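Local atomic coordinates of galactose mutarotase-like protein (Clostridium acetobutylicum, PDB entry 3OS7), a protein that probably binds carbohydrates and may interconvert the anomers of aldose sugars, as an aldose 1-epimerase of the galactose mutarotase family. Residues Ile83-Phe88 and Asp214-Pro219; Pro98-Glu101 and Asn106-His109. All blocks are in the same frame, centred on the assembly; numbering follows the deposited sequence.

Contact 1. Residues Ile83-Phe88 and Asp214-Pro219; sequences IDDGTF and DSRNLP
Asp84 and Asp85 meet Arg216 in a salt-bridge network, and Leu218 packs beneath it, so that a break in a strand is joined to a distant loop of the galactose mutarotase-like beta fold. Strand 82-90 is interrupted here by two overlapping beta turns, type II from Ile83 to Gly86 and type I' from Asp84 to Thr87, from which the carboxylates of both acids reach Arg216. The contact illustrates how one hydrophobic branch can pack against a polar cluster. On the tight side, CD1 of the buried Leu218 lies 3.5 Å from CG of Asp84 and also 3.7 Å above the guanidinium plane of Arg216, over its centre. One methyl therefore packs against both charged groups, beside the bonds that join them. Asp84 CG stands anti to the backbone N (chi1 -177°), which lays the carboxylate across the leucine.

The other side is looser, formed by partly exposed residues whose bonds bend. NH2 of Arg216 reaches OD1 of Asp84 at 3.0 Å from above the carboxylate, the two planes being 70° apart. NH1 adds a weak bond to the same oxygen, so one oxygen takes both nitrogens, neither bond straight. The Asp85 carboxylate is turned more nearly parallel to the guanidinium, the planes 21° apart, but its OD1 approaches obliquely, and the hydrogen bond it accepts from NH2, part of a salt bridge, is weak. Beyond the pair, Arg216 NE donates to Asn104 O and Asp85 OD1 accepts from Asn105 ND2, so the cluster extends into a third piece of chain.

Within the loop 214-219, a type I turn and an Asx turn set the position of Arg216 and Leu218. Their backbone N atoms approach Asp214 OD1 from opposite faces of its carboxylate, Arg216 N at 3.0 Å and Leu218 N also at 3.0 Å.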
loop_
_atom_site.group_PDB
_atom_site.type_symbol
_atom_site.label_atom_id
_atom_site.label_comp_id
_atom_site.label_asym_id
_atom_site.label_seq_id
_atom_site.Cartn_x
_atom_site.Cartn_y
_atom_site.Cartn_z
ATOM N N ILE A 83 -15.458 5.186 2.450
ATOM C CA ILE A 83 -16.774 5.031 1.848
ATOM C C ILE A 83 -17.736 5.906 2.638
ATOM O O ILE A 83 -17.926 5.690 3.863
ATOM C CB ILE A 83 -17.299 3.569 1.866
ATOM C CG1 ILE A 83 -16.287 2.571 1.273
ATOM C CG2 ILE A 83 -18.704 3.463 1.191
ATOM C CD1 ILE A 83 -15.837 2.849 -0.123
ATOM N N ASP A 84 -18.339 6.875 1.946
ATOM C CA ASP A 84 -19.294 7.816 2.534
ATOM C C ASP A 84 -20.422 7.152 3.321
ATOM O O ASP A 84 -21.175 6.320 2.788
ATOM C CB ASP A 84 -19.840 8.702 1.373
ATOM C CG ASP A 84 -20.794 9.798 1.828
ATOM O OD1 ASP A 84 -21.116 9.884 3.032
ATOM O OD2 ASP A 84 -21.209 10.594 0.932
ATOM N N ASP A 85 -20.523 7.475 4.626
ATOM C CA ASP A 85 -21.570 6.897 5.501
ATOM C C ASP A 85 -21.515 5.375 5.611
ATOM O O ASP A 85 -22.466 4.741 6.070
ATOM C CB ASP A 85 -22.995 7.345 5.062
ATOM C CG ASP A 85 -23.253 8.817 5.254
ATOM O OD1 ASP A 85 -22.522 9.482 6.025
ATOM O OD2 ASP A 85 -24.200 9.330 4.603
ATOM N N GLY A 86 -20.396 4.781 5.209
ATOM C CA GLY A 86 -20.225 3.345 5.207
ATOM C C GLY A 86 -21.183 2.588 4.308
ATOM O O GLY A 86 -21.476 1.411 4.571
ATOM N N THR A 87 -21.694 3.237 3.263
ATOM C CA THR A 87 -22.726 2.586 2.449
ATOM C C THR A 87 -22.603 2.936 0.985
ATOM O O THR A 87 -22.168 4.028 0.611
ATOM C CB THR A 87 -24.172 2.900 2.973
ATOM O OG1 THR A 87 -25.168 2.092 2.299
ATOM C CG2 THR A 87 -24.506 4.363 2.814
ATOM N N PHE A 88 -22.962 1.966 0.154
ATOM C CA PHE A 88 -23.014 2.184 -1.306
ATOM C C PHE A 88 -23.949 1.138 -1.874
ATOM O O PHE A 88 -24.286 0.179 -1.198
ATOM C CB PHE A 88 -21.633 2.111 -1.985
ATOM C CG PHE A 88 -20.965 0.748 -1.942
ATOM C CD1 PHE A 88 -20.141 0.399 -0.889
ATOM C CD2 PHE A 88 -21.162 -0.188 -2.953
ATOM C CE1 PHE A 88 -19.504 -0.822 -0.861
ATOM C CE2 PHE A 88 -20.536 -1.420 -2.921
ATOM C CZ PHE A 88 -19.715 -1.744 -1.865
ATOM N N ASP A 214 -13.576 17.300 0.190
ATOM C CA ASP A 214 -14.439 18.130 1.033
ATOM C C ASP A 214 -14.044 17.988 2.505
ATOM O O ASP A 214 -13.030 17.373 2.827
ATOM C CB ASP A 214 -15.951 17.856 0.768
ATOM C CG ASP A 214 -16.441 16.458 1.214
ATOM O OD1 ASP A 214 -15.742 15.739 1.959
ATOM O OD2 ASP A 214 -17.574 16.077 0.799
ATOM N N SER A 215 -14.847 18.550 3.395
ATOM C CA SER A 215 -14.467 18.588 4.809
ATOM C C SER A 215 -14.593 17.212 5.486
ATOM O O SER A 215 -14.066 17.033 6.576
ATOM C CB SER A 215 -15.325 19.616 5.538
ATOM O OG SER A 215 -16.664 19.185 5.529
ATOM N N ARG A 216 -15.261 16.243 4.833
ATOM C CA ARG A 216 -15.274 14.848 5.314
ATOM C C ARG A 216 -14.231 13.968 4.624
ATOM O O ARG A 216 -14.214 12.754 4.775
ATOM C CB ARG A 216 -16.677 14.275 5.144
ATOM C CG ARG A 216 -17.689 14.925 6.069
ATOM C CD ARG A 216 -19.091 14.461 5.795
ATOM N NE ARG A 216 -19.196 13.022 5.989
ATOM C CZ ARG A 216 -20.016 12.212 5.326
ATOM N NH1 ARG A 216 -20.837 12.667 4.384
ATOM N NH2 ARG A 216 -20.015 10.919 5.617
ATOM N N ASN A 217 -13.330 14.601 3.882
ATOM C CA ASN A 217 -12.302 13.927 3.112
ATOM C C ASN A 217 -12.793 13.039 1.969
ATOM O O ASN A 217 -12.053 12.194 1.501
ATOM C CB ASN A 217 -11.294 13.198 4.023
ATOM C CG ASN A 217 -10.412 14.173 4.801
ATOM O OD1 ASN A 217 -10.181 15.290 4.363
ATOM N ND2 ASN A 217 -9.923 13.750 5.939
ATOM N N LEU A 218 -14.007 13.303 1.496
ATOM C CA LEU A 218 -14.601 12.643 0.327
ATOM C C LEU A 218 -14.340 13.523 -0.902
ATOM O O LEU A 218 -14.375 14.747 -0.803
ATOM C CB LEU A 218 -16.103 12.457 0.527
ATOM C CG LEU A 218 -16.473 11.649 1.774
ATOM C CD1 LEU A 218 -17.976 11.815 2.127
ATOM C CD2 LEU A 218 -16.098 10.225 1.573
ATOM N N PRO A 219 -14.071 12.901 -2.058
ATOM C CA PRO A 219 -13.861 13.735 -3.246
ATOM C C PRO A 219 -15.078 14.506 -3.629
ATOM O O PRO A 219 -16.215 13.993 -3.539
ATOM C CB PRO A 219 -13.542 12.729 -4.357
ATOM C CG PRO A 219 -13.269 11.442 -3.666
ATOM C CD PRO A 219 -13.946 11.467 -2.354
#

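Contact 2. Residues Pro98-Glu101 and Asn106-His109; sequences PINE and NYIH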
loop_
_atom_site.group_PDB
_atom_site.type_symbol
_atom_site.label_atom_id
_atom_site.label_comp_id
_atom_site.label_asym_id
_atom_site.label_seq_id
_atom_site.Cartn_x
_atom_site.Cartn_y
_atom_site.Cartn_z
ATOM N N PRO A 98 -20.467 -0.969 9.405
ATOM C CA PRO A 98 -20.407 -0.150 10.621
ATOM C C PRO A 98 -19.375 0.968 10.472
ATOM O O PRO A 98 -18.351 0.731 9.884
ATOM C CB PRO A 98 -19.975 -1.153 11.693
ATOM C CG PRO A 98 -20.416 -2.470 11.183
ATOM C CD PRO A 98 -20.267 -2.399 9.695
ATOM N N ILE A 99 -19.653 2.148 11.009
ATOM C CA ILE A 99 -18.770 3.306 10.883
ATOM C C ILE A 99 -17.499 3.110 11.730
ATOM O O ILE A 99 -17.584 2.932 12.949
ATOM C CB ILE A 99 -19.532 4.592 11.335
ATOM C CG1 ILE A 99 -20.711 4.861 10.410
ATOM C CG2 ILE A 99 -18.605 5.833 11.443
ATOM C CD1 ILE A 99 -20.281 5.017 8.903
ATOM N N ASN A 100 -16.332 3.148 11.093
ATOM C CA ASN A 100 -15.032 3.049 11.796
ATOM C C ASN A 100 -14.181 4.323 11.659
ATOM O O ASN A 100 -13.014 4.312 12.024
ATOM C CB ASN A 100 -14.241 1.798 11.382
ATOM C CG ASN A 100 -13.757 1.852 9.951
ATOM O OD1 ASN A 100 -14.201 2.704 9.190
ATOM N ND2 ASN A 100 -12.842 0.933 9.572
ATOM N N GLU A 101 -14.770 5.387 11.102
ATOM C CA GLU A 101 -14.181 6.735 11.121
ATOM C C GLU A 101 -15.267 7.652 11.646
ATOM O O GLU A 101 -16.120 8.097 10.909
ATOM C CB GLU A 101 -13.670 7.165 9.717
ATOM C CG GLU A 101 -12.755 8.391 9.820
ATOM C CD GLU A 101 -12.607 9.245 8.555
ATOM O OE1 GLU A 101 -13.313 9.045 7.553
ATOM O OE2 GLU A 101 -11.746 10.147 8.567
ATOM N N ASN A 106 -17.581 7.743 8.152
ATOM C CA ASN A 106 -17.227 6.909 7.013
ATOM C C ASN A 106 -16.821 5.519 7.457
ATOM O O ASN A 106 -16.499 5.300 8.636
ATOM C CB ASN A 106 -16.062 7.552 6.269
ATOM C CG ASN A 106 -16.424 8.867 5.621
ATOM O OD1 ASN A 106 -17.521 9.039 5.046
ATOM N ND2 ASN A 106 -15.495 9.816 5.694
ATOM N N TYR A 107 -16.829 4.569 6.518
ATOM C CA TYR A 107 -16.071 3.342 6.653
ATOM C C TYR A 107 -14.757 3.548 5.928
ATOM O O TYR A 107 -14.744 4.057 4.798
ATOM C CB TYR A 107 -16.815 2.119 6.098
ATOM C CG TYR A 107 -16.062 0.842 6.382
ATOM C CD1 TYR A 107 -16.077 0.275 7.642
ATOM C CD2 TYR A 107 -15.272 0.237 5.411
ATOM C CE1 TYR A 107 -15.367 -0.850 7.933
ATOM C CE2 TYR A 107 -14.537 -0.903 5.706
ATOM C CZ TYR A 107 -14.587 -1.435 6.976
ATOM O OH TYR A 107 -13.876 -2.561 7.289
ATOM N N ILE A 108 -13.641 3.119 6.532
ATOM C CA ILE A 108 -12.321 3.423 5.942
ATOM C C ILE A 108 -11.403 2.203 6.030
ATOM O O ILE A 108 -11.422 1.483 7.034
ATOM C CB ILE A 108 -11.670 4.647 6.631
ATOM C CG1 ILE A 108 -10.537 5.231 5.805
ATOM C CG2 ILE A 108 -11.186 4.284 8.031
ATOM C CD1 ILE A 108 -9.880 6.546 6.395
ATOM N N HIS A 109 -10.654 1.957 4.944
ATOM C CA HIS A 109 -9.490 1.055 4.883
ATOM C C HIS A 109 -9.710 -0.468 4.927
ATOM O O HIS A 109 -8.860 -1.232 4.453
ATOM C CB HIS A 109 -8.441 1.446 5.922
ATOM C CG HIS A 109 -7.802 2.774 5.671
ATOM N ND1 HIS A 109 -7.560 3.263 4.395
ATOM C CD2 HIS A 109 -7.303 3.693 6.534
ATOM C CE1 HIS A 109 -6.985 4.455 4.500
ATOM N NE2 HIS A 109 -6.824 4.737 5.786
#
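The Asn100 amide and the Tyr107 ring lie in nearly parallel planes, only 4° apart, where a classic beta bulge brings the loop 98-101 against strand 106-108. The carbonyl of Pro98 comes up to the edge of the ring, its O near the ring plane and 3.2 Å from CD1 of Tyr107. Asn100 ND2 reaches CE1 of the same ring at 3.5 Å, while Phe97 meets Tyr107 in an edge-to-face pair. Within the bulge itself Glu101 and Asn106 run side by side in the same direction, their planes 39° apart, and Asn106 ND2 donates nearly in its own amide plane to Glu101 OE1 at 3.0 Å. The other carboxylate oxygen, OE2, is held by a salt bridge to Arg82 and a hydrogen bond from Asn104.

In the bulge, Asn100 and Glu101 both face Asn106, whose O accepts a bond from Glu101 N and a weak one from Asn100 N. Asn106 N returns a bond to Glu101 O, completing a single antiparallel hydrogen-bonded pair. Past this point a side chain does the work of a backbone. With CG between its backbone N and carbonyl carbon (chi1 68°), Asn100 presents its amide to Ile108 much as a peptide group would, and the paired bonds fix the rotation of that amide.

Next along the chain, His109 has CG1 of Ile108 over one face of its ring and meets His185 nearly at right angles. Its NE2 binds a tartrate, probably from the crystallisation liquor, an arrangement consistent with a sugar-binding pocket nearby. The peptide mimicry rests on two bonds: Ile108 N to a lone pair of Asn100 OD1 at 2.7 Å, and Asn100 ND2 to Ile108 O at 3.0 Å.

In the fold
After the strands of the N-terminal part, the chain reaches strand 82-90, whose bend supplies one half of contact 1. It turns back as strand 93-96, and contact 2 then closes a short loop of four residues before strand 106-108 settles on the other flank of strand 82-90, where Ile83 N lies 2.7 Å from Tyr107 O. Only after more than a hundred further residues, many of them in beta strands, does the loop 214-219 return to complete contact 1. The small closure therefore sits wholly within the large one. Asn105 O, in the short loop, adds a weak bond to Arg216 NH2, tying the three-stranded sheet to the loop following strand 201-213.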